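PDB 2C71: glycoside hydrolase, family 11\:clostridium cellulosome enzyme, dockerin type i\:polysaccharide from Clostridium thermocellum, which is a metal-dependent acetyl xylan esterase of carbohydrate esterase family 4, probably removing acetyl groups from plant cell-wall xylan. Local coordinates for residues N17-D25 and H155-P163. Sequence-based numbering, arbitrary orientation.
Sequences NVLTARVLD and HDVQPEPHP
Leu19 buries more surface against the loop 155-163 than any other residue of the helix. Its CB lies against the carbonyl O of Asp156, while the two methyls part: CD2 reaches the carbonyl O of Gln158 at 3.5 Å and CD1 lies by the carboxylate of Glu160. One water donates to both Leu19 O and Asp156 O, tying the two backbones together.

Thr20 makes the buried polar link. Its OG1 donates to Asp156 OD2 at 2.6 Å, meeting the anti side of the carboxylate, and it also takes the backbone N-H of Asp16, so the hydroxyl is held twice. Chi1 of -57° sets OG1 beside the backbone N and puts CG2 anti to it, 3.3 Å from that same Asp156 OD2. Val157 CG2 packs beside Thr20 OG1.

About one turn on from Leu19, Arg22 stretches its extended chain outward to Glu160, which comes from the opposite direction. The hydrogen bond from NH1 to Glu160 OE1 (2.8 Å) is nearly straight at 171° and forms part of a salt bridge. OE1 lies in the guanidinium plane but is met from above the carboxylate, the two planes being 58° apart. Leu19 CD1 lies over one guanidinium face, offset toward its rim, and a second water joins Arg22 NH1 to His162 O. Val23 then closes the contact, its CG2 3.7 Å from Asp156 CB; both side chains also touch Phe36 of strand 35-38.

Within the loop, His162 NE2 donates to His155 O, bracing the bend. The contact packs helix 17-30 against the loop following strand 151-155; the Gln158 side chain is about 6 Å from the magnesium held by Asp13 and His64, consistent with a loop beside the metal site of a NodB-type polysaccharide deacetylase fold.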
ATOM      1  N   ASN A  17     -12.520   5.923   7.532  1.00  5.37           N
ATOM      2  CA  ASN A  17     -13.749   6.129   6.754  1.00  5.33           C
ATOM      3  C   ASN A  17     -13.728   7.424   5.973  1.00  5.85           C
ATOM      4  O   ASN A  17     -14.191   7.447   4.839  1.00  8.96           O
ATOM      5  CB  ASN A  17     -14.971   6.068   7.621  1.00  5.65           C
ATOM      6  CG  ASN A  17     -15.319   4.675   8.089  1.00  6.38           C
ATOM      7  OD1 ASN A  17     -15.804   4.505   9.277  1.00  8.61           O
ATOM      8  ND2 ASN A  17     -15.154   3.694   7.277  1.00  6.09           N
ATOM      9  N   VAL A  18     -13.252   8.509   6.533  1.00  5.15           N
ATOM     10  CA  VAL A  18     -13.230   9.779   5.851  1.00  6.03           C
ATOM     11  C   VAL A  18     -12.070   9.876   4.880  1.00  5.77           C
ATOM     12  O   VAL A  18     -12.240  10.091   3.651  1.00  6.56           O
ATOM     13  CB  VAL A  18     -13.228  10.971   6.833  1.00  7.23           C
ATOM     14  CG1 VAL A  18     -13.169  12.281   6.044  1.00  8.59           C
ATOM     15  CG2 VAL A  18     -14.487  10.924   7.707  1.00  8.59           C
ATOM     16  N   LEU A  19     -10.838   9.706   5.354  1.00  5.49           N
ATOM     17  CA  LEU A  19      -9.678   9.976   4.511  1.00  5.68           C
ATOM     18  C   LEU A  19      -9.493   8.909   3.398  1.00  5.06           C
ATOM     19  O   LEU A  19      -9.117   9.246   2.284  1.00  5.80           O
ATOM     20  CB  LEU A  19      -8.374  10.115   5.326  1.00  5.69           C
ATOM     21  CG  LEU A  19      -8.086  11.562   5.790  1.00  9.77           C
ATOM     22  CD1 LEU A  19      -9.092  12.088   6.762  1.00 12.18           C
ATOM     23  CD2 LEU A  19      -6.664  11.666   6.295  1.00 10.28           C
ATOM     24  N   THR A  20      -9.747   7.648   3.719  1.00  5.05           N
ATOM     25  CA  THR A  20      -9.604   6.595   2.721  1.00  5.30           C
ATOM     26  C   THR A  20     -10.628   6.768   1.621  1.00  5.16           C
ATOM     27  O   THR A  20     -10.360   6.528   0.442  1.00  5.87           O
ATOM     28  CB  THR A  20      -9.669   5.215   3.366  1.00  5.45           C
ATOM     29  OG1 THR A  20      -8.647   5.124   4.373  1.00  5.41           O
ATOM     30  CG2 THR A  20      -9.541   4.095   2.340  1.00  6.52           C
ATOM     31  N   ALA A  21     -11.862   7.180   1.987  1.00  5.41           N
ATOM     32  CA  ALA A  21     -12.901   7.420   0.980  1.00  5.38           C
ATOM     33  C   ALA A  21     -12.486   8.503   0.013  1.00  5.66           C
ATOM     34  O   ALA A  21     -12.840   8.430  -1.168  1.00  6.54           O
ATOM     35  CB  ALA A  21     -14.241   7.722   1.612  1.00  6.54           C
ATOM     36  N   ARG A  22     -11.721   9.508   0.450  1.00  5.54           N
ATOM     37  CA  ARG A  22     -11.244  10.515  -0.496  1.00  5.93           C
ATOM     38  C   ARG A  22     -10.380   9.913  -1.573  1.00  5.64           C
ATOM     39  O   ARG A  22     -10.465  10.289  -2.753  1.00  6.75           O
ATOM     40  CB  ARG A  22     -10.489  11.632   0.228  1.00  6.89           C
ATOM     41  CG  ARG A  22     -11.275  12.412   1.208  1.00  7.55           C
ATOM     42  CD  ARG A  22     -10.359  13.410   1.907  1.00  8.89           C
ATOM     43  NE  ARG A  22     -11.122  14.062   2.935  1.00 11.45           N
ATOM     44  CZ  ARG A  22     -10.574  14.734   3.911  1.00 11.18           C
ATOM     45  NH1 ARG A  22      -9.238  14.789   4.049  1.00 11.77           N
ATOM     46  NH2 ARG A  22     -11.364  15.347   4.778  1.00 13.52           N
ATOM     47  N   VAL A  23      -9.487   8.988  -1.186  1.00  5.20           N
ATOM     48  CA  VAL A  23      -8.639   8.298  -2.158  1.00  4.98           C
ATOM     49  C   VAL A  23      -9.501   7.407  -3.044  1.00  5.24           C
ATOM     50  O   VAL A  23      -9.349   7.428  -4.277  1.00  5.83           O
ATOM     51  CB  VAL A  23      -7.540   7.504  -1.472  1.00  5.09           C
ATOM     52  CG1 VAL A  23      -6.805   6.580  -2.441  1.00  6.29           C
ATOM     53  CG2 VAL A  23      -6.514   8.460  -0.809  1.00  6.56           C
ATOM     54  N   LEU A  24     -10.392   6.596  -2.462  1.00  5.27           N
ATOM     55  CA  LEU A  24     -11.221   5.692  -3.259  1.00  5.65           C
ATOM     56  C   LEU A  24     -12.057   6.472  -4.274  1.00  5.71           C
ATOM     57  O   LEU A  24     -12.271   5.981  -5.385  1.00  6.50           O
ATOM     58  CB  LEU A  24     -12.094   4.820  -2.361  1.00  5.60           C
ATOM     59  CG  LEU A  24     -11.321   3.754  -1.567  1.00  5.71           C
ATOM     60  CD1 LEU A  24     -12.202   3.175  -0.455  1.00  7.14           C
ATOM     61  CD2 LEU A  24     -10.827   2.624  -2.469  1.00  7.80           C
ATOM     62  N   ASP A  25     -12.545   7.642  -3.896  1.00  6.08           N
ATOM     63  CA  ASP A  25     -13.326   8.467  -4.844  1.00  7.02           C
ATOM     64  C   ASP A  25     -12.485   8.863  -6.039  1.00  6.68           C
ATOM     65  O   ASP A  25     -13.004   8.885  -7.160  1.00  7.99           O
ATOM     66  CB  ASP A  25     -13.909   9.670  -4.160  1.00  8.17           C
ATOM     67  CG  ASP A  25     -15.040   9.352  -3.182  1.00 10.85           C
ATOM     68  OD1 ASP A  25     -15.596   8.272  -3.161  1.00 14.13           O
ATOM     69  OD2 ASP A  25     -15.439  10.324  -2.452  1.00 15.19           O
ATOM     70  N   HIS A 155       0.380   7.591   1.262  1.00  4.77           N
ATOM     71  CA  HIS A 155      -0.438   7.340   2.460  1.00  5.15           C
ATOM     72  C   HIS A 155      -1.859   7.779   2.157  1.00  5.11           C
ATOM     73  O   HIS A 155      -2.094   8.926   1.741  1.00  6.04           O
ATOM     74  CB  HIS A 155       0.077   8.179   3.644  1.00  5.44           C
ATOM     75  CG  HIS A 155       1.451   7.778   4.085  1.00  5.99           C
ATOM     76  ND1 HIS A 155       2.597   8.118   3.400  1.00  6.34           N
ATOM     77  CD2 HIS A 155       1.850   6.994   5.118  1.00  7.75           C
ATOM     78  CE1 HIS A 155       3.641   7.565   3.999  1.00  7.98           C
ATOM     79  NE2 HIS A 155       3.213   6.870   5.041  1.00  9.42           N
ATOM     80  N   ASP A 156      -2.837   6.914   2.434  1.00  5.25           N
ATOM     81  CA  ASP A 156      -4.232   7.404   2.406  1.00  5.90           C
ATOM     82  C   ASP A 156      -4.545   8.154   3.665  1.00  6.29           C
ATOM     83  O   ASP A 156      -5.421   9.035   3.652  1.00  7.29           O
ATOM     84  CB  ASP A 156      -5.277   6.371   2.048  1.00  7.17           C
ATOM     85  CG  ASP A 156      -5.216   5.109   2.880  1.00  6.88           C
ATOM     86  OD1 ASP A 156      -4.110   4.588   3.119  1.00  8.29           O
ATOM     87  OD2 ASP A 156      -6.344   4.590   3.177  1.00 10.02           O
ATOM     88  N   VAL A 157      -3.887   7.846   4.783  1.00  5.74           N
ATOM     89  CA  VAL A 157      -4.223   8.413   6.065  1.00  6.47           C
ATOM     90  C   VAL A 157      -2.955   9.008   6.699  1.00  6.10           C
ATOM     91  O   VAL A 157      -1.961   8.311   6.886  1.00  7.07           O
ATOM     92  CB  VAL A 157      -4.820   7.313   6.990  1.00  8.04           C
ATOM     93  CG1 VAL A 157      -5.264   7.935   8.311  1.00 12.12           C
ATOM     94  CG2 VAL A 157      -6.037   6.648   6.311  1.00  8.64           C
ATOM     95  N   GLN A 158      -3.026  10.291   7.028  1.00  6.42           N
ATOM     96  CA  GLN A 158      -1.985  11.062   7.744  1.00  6.02           C
ATOM     97  C   GLN A 158      -2.705  12.220   8.399  1.00  5.69           C
ATOM     98  O   GLN A 158      -3.787  12.616   7.983  1.00  7.17           O
ATOM     99  CB  GLN A 158      -0.957  11.652   6.786  1.00  7.83           C
ATOM    100  CG  GLN A 158       0.086  10.661   6.293  1.00  9.47           C
ATOM    101  CD  GLN A 158       0.996  10.269   7.378  1.00  9.60           C
ATOM    102  OE1 GLN A 158       1.779  11.143   7.913  1.00 16.85           O
ATOM    103  NE2 GLN A 158       1.006   9.011   7.726  1.00 14.47           N
ATOM    104  N   PRO A 159      -2.073  12.835   9.411  1.00  7.08           N
ATOM    105  CA  PRO A 159      -2.585  14.113   9.930  1.00  7.22           C
ATOM    106  C   PRO A 159      -2.692  15.140   8.803  1.00  6.44           C
ATOM    107  O   PRO A 159      -1.858  15.188   7.906  1.00  8.73           O
ATOM    108  CB  PRO A 159      -1.538  14.514  11.000  1.00  8.48           C
ATOM    109  CG  PRO A 159      -0.924  13.175  11.442  1.00  9.63           C
ATOM    110  CD  PRO A 159      -0.858  12.391  10.133  1.00  8.52           C
ATOM    111  N   GLU A 160      -3.702  15.994   8.915  1.00  6.91           N
ATOM    112  CA  GLU A 160      -3.947  17.004   7.878  1.00  7.43           C
ATOM    113  C   GLU A 160      -3.222  18.305   8.139  1.00  6.83           C
ATOM    114  O   GLU A 160      -2.814  18.576   9.272  1.00  7.08           O
ATOM    115  CB  GLU A 160      -5.422  17.198   7.713  1.00  9.29           C
ATOM    116  CG  GLU A 160      -6.044  15.889   7.220  1.00 12.45           C
ATOM    117  CD  GLU A 160      -7.529  15.948   7.022  1.00 14.84           C
ATOM    118  OE1 GLU A 160      -7.980  16.391   5.948  1.00 17.00           O
ATOM    119  OE2 GLU A 160      -8.244  15.514   7.945  1.00 16.34           O
ATOM    120  N   PRO A 161      -3.004  19.119   7.103  1.00  6.56           N
ATOM    121  CA  PRO A 161      -3.362  18.911   5.692  1.00  6.65           C
ATOM    122  C   PRO A 161      -2.773  17.664   5.072  1.00  5.84           C
ATOM    123  O   PRO A 161      -1.608  17.368   5.300  1.00  7.01           O
ATOM    124  CB  PRO A 161      -2.875  20.173   4.982  1.00  8.99           C
ATOM    125  CG  PRO A 161      -2.768  21.184   6.029  1.00 10.60           C
ATOM    126  CD  PRO A 161      -2.431  20.456   7.296  1.00  7.87           C
ATOM    127  N   HIS A 162      -3.580  16.964   4.263  1.00  5.90           N
ATOM    128  CA  HIS A 162      -3.117  15.760   3.622  1.00  5.21           C
ATOM    129  C   HIS A 162      -3.648  15.684   2.179  1.00  5.03           C
ATOM    130  O   HIS A 162      -4.542  14.878   1.877  1.00  5.84           O
ATOM    131  CB  HIS A 162      -3.534  14.504   4.394  1.00  5.61           C
ATOM    132  CG  HIS A 162      -2.835  13.287   3.887  1.00  5.49           C
ATOM    133  ND1 HIS A 162      -1.458  13.182   3.710  1.00  7.22           N
ATOM    134  CD2 HIS A 162      -3.350  12.087   3.563  1.00  4.94           C
ATOM    135  CE1 HIS A 162      -1.180  11.960   3.271  1.00  5.16           C
ATOM    136  NE2 HIS A 162      -2.315  11.280   3.170  1.00  7.65           N
ATOM    137  N   PRO A 163      -3.077  16.489   1.279  1.00  4.70           N
ATOM    138  CA  PRO A 163      -3.616  16.575  -0.095  1.00  5.43           C
ATOM    139  C   PRO A 163      -3.127  15.464  -1.018  1.00  5.27           C
ATOM    140  O   PRO A 163      -2.952  15.681  -2.233  1.00  6.73           O
ATOM    141  CB  PRO A 163      -3.134  17.941  -0.570  1.00  6.58           C
ATOM    142  CG  PRO A 163      -1.801  18.103   0.168  1.00  7.06           C
ATOM    143  CD  PRO A 163      -2.113  17.575   1.550  1.00  5.59           C
TER
HETATM  144  O   HOH W   1      -6.803  10.875   2.090  1.00  6.94           O
HETATM  145  O   HOH W   2      -6.923  13.626   2.559  1.00  8.33           O
HETATM  146  O   HOH W   3     -10.865  15.367   7.364  1.00 19.04           O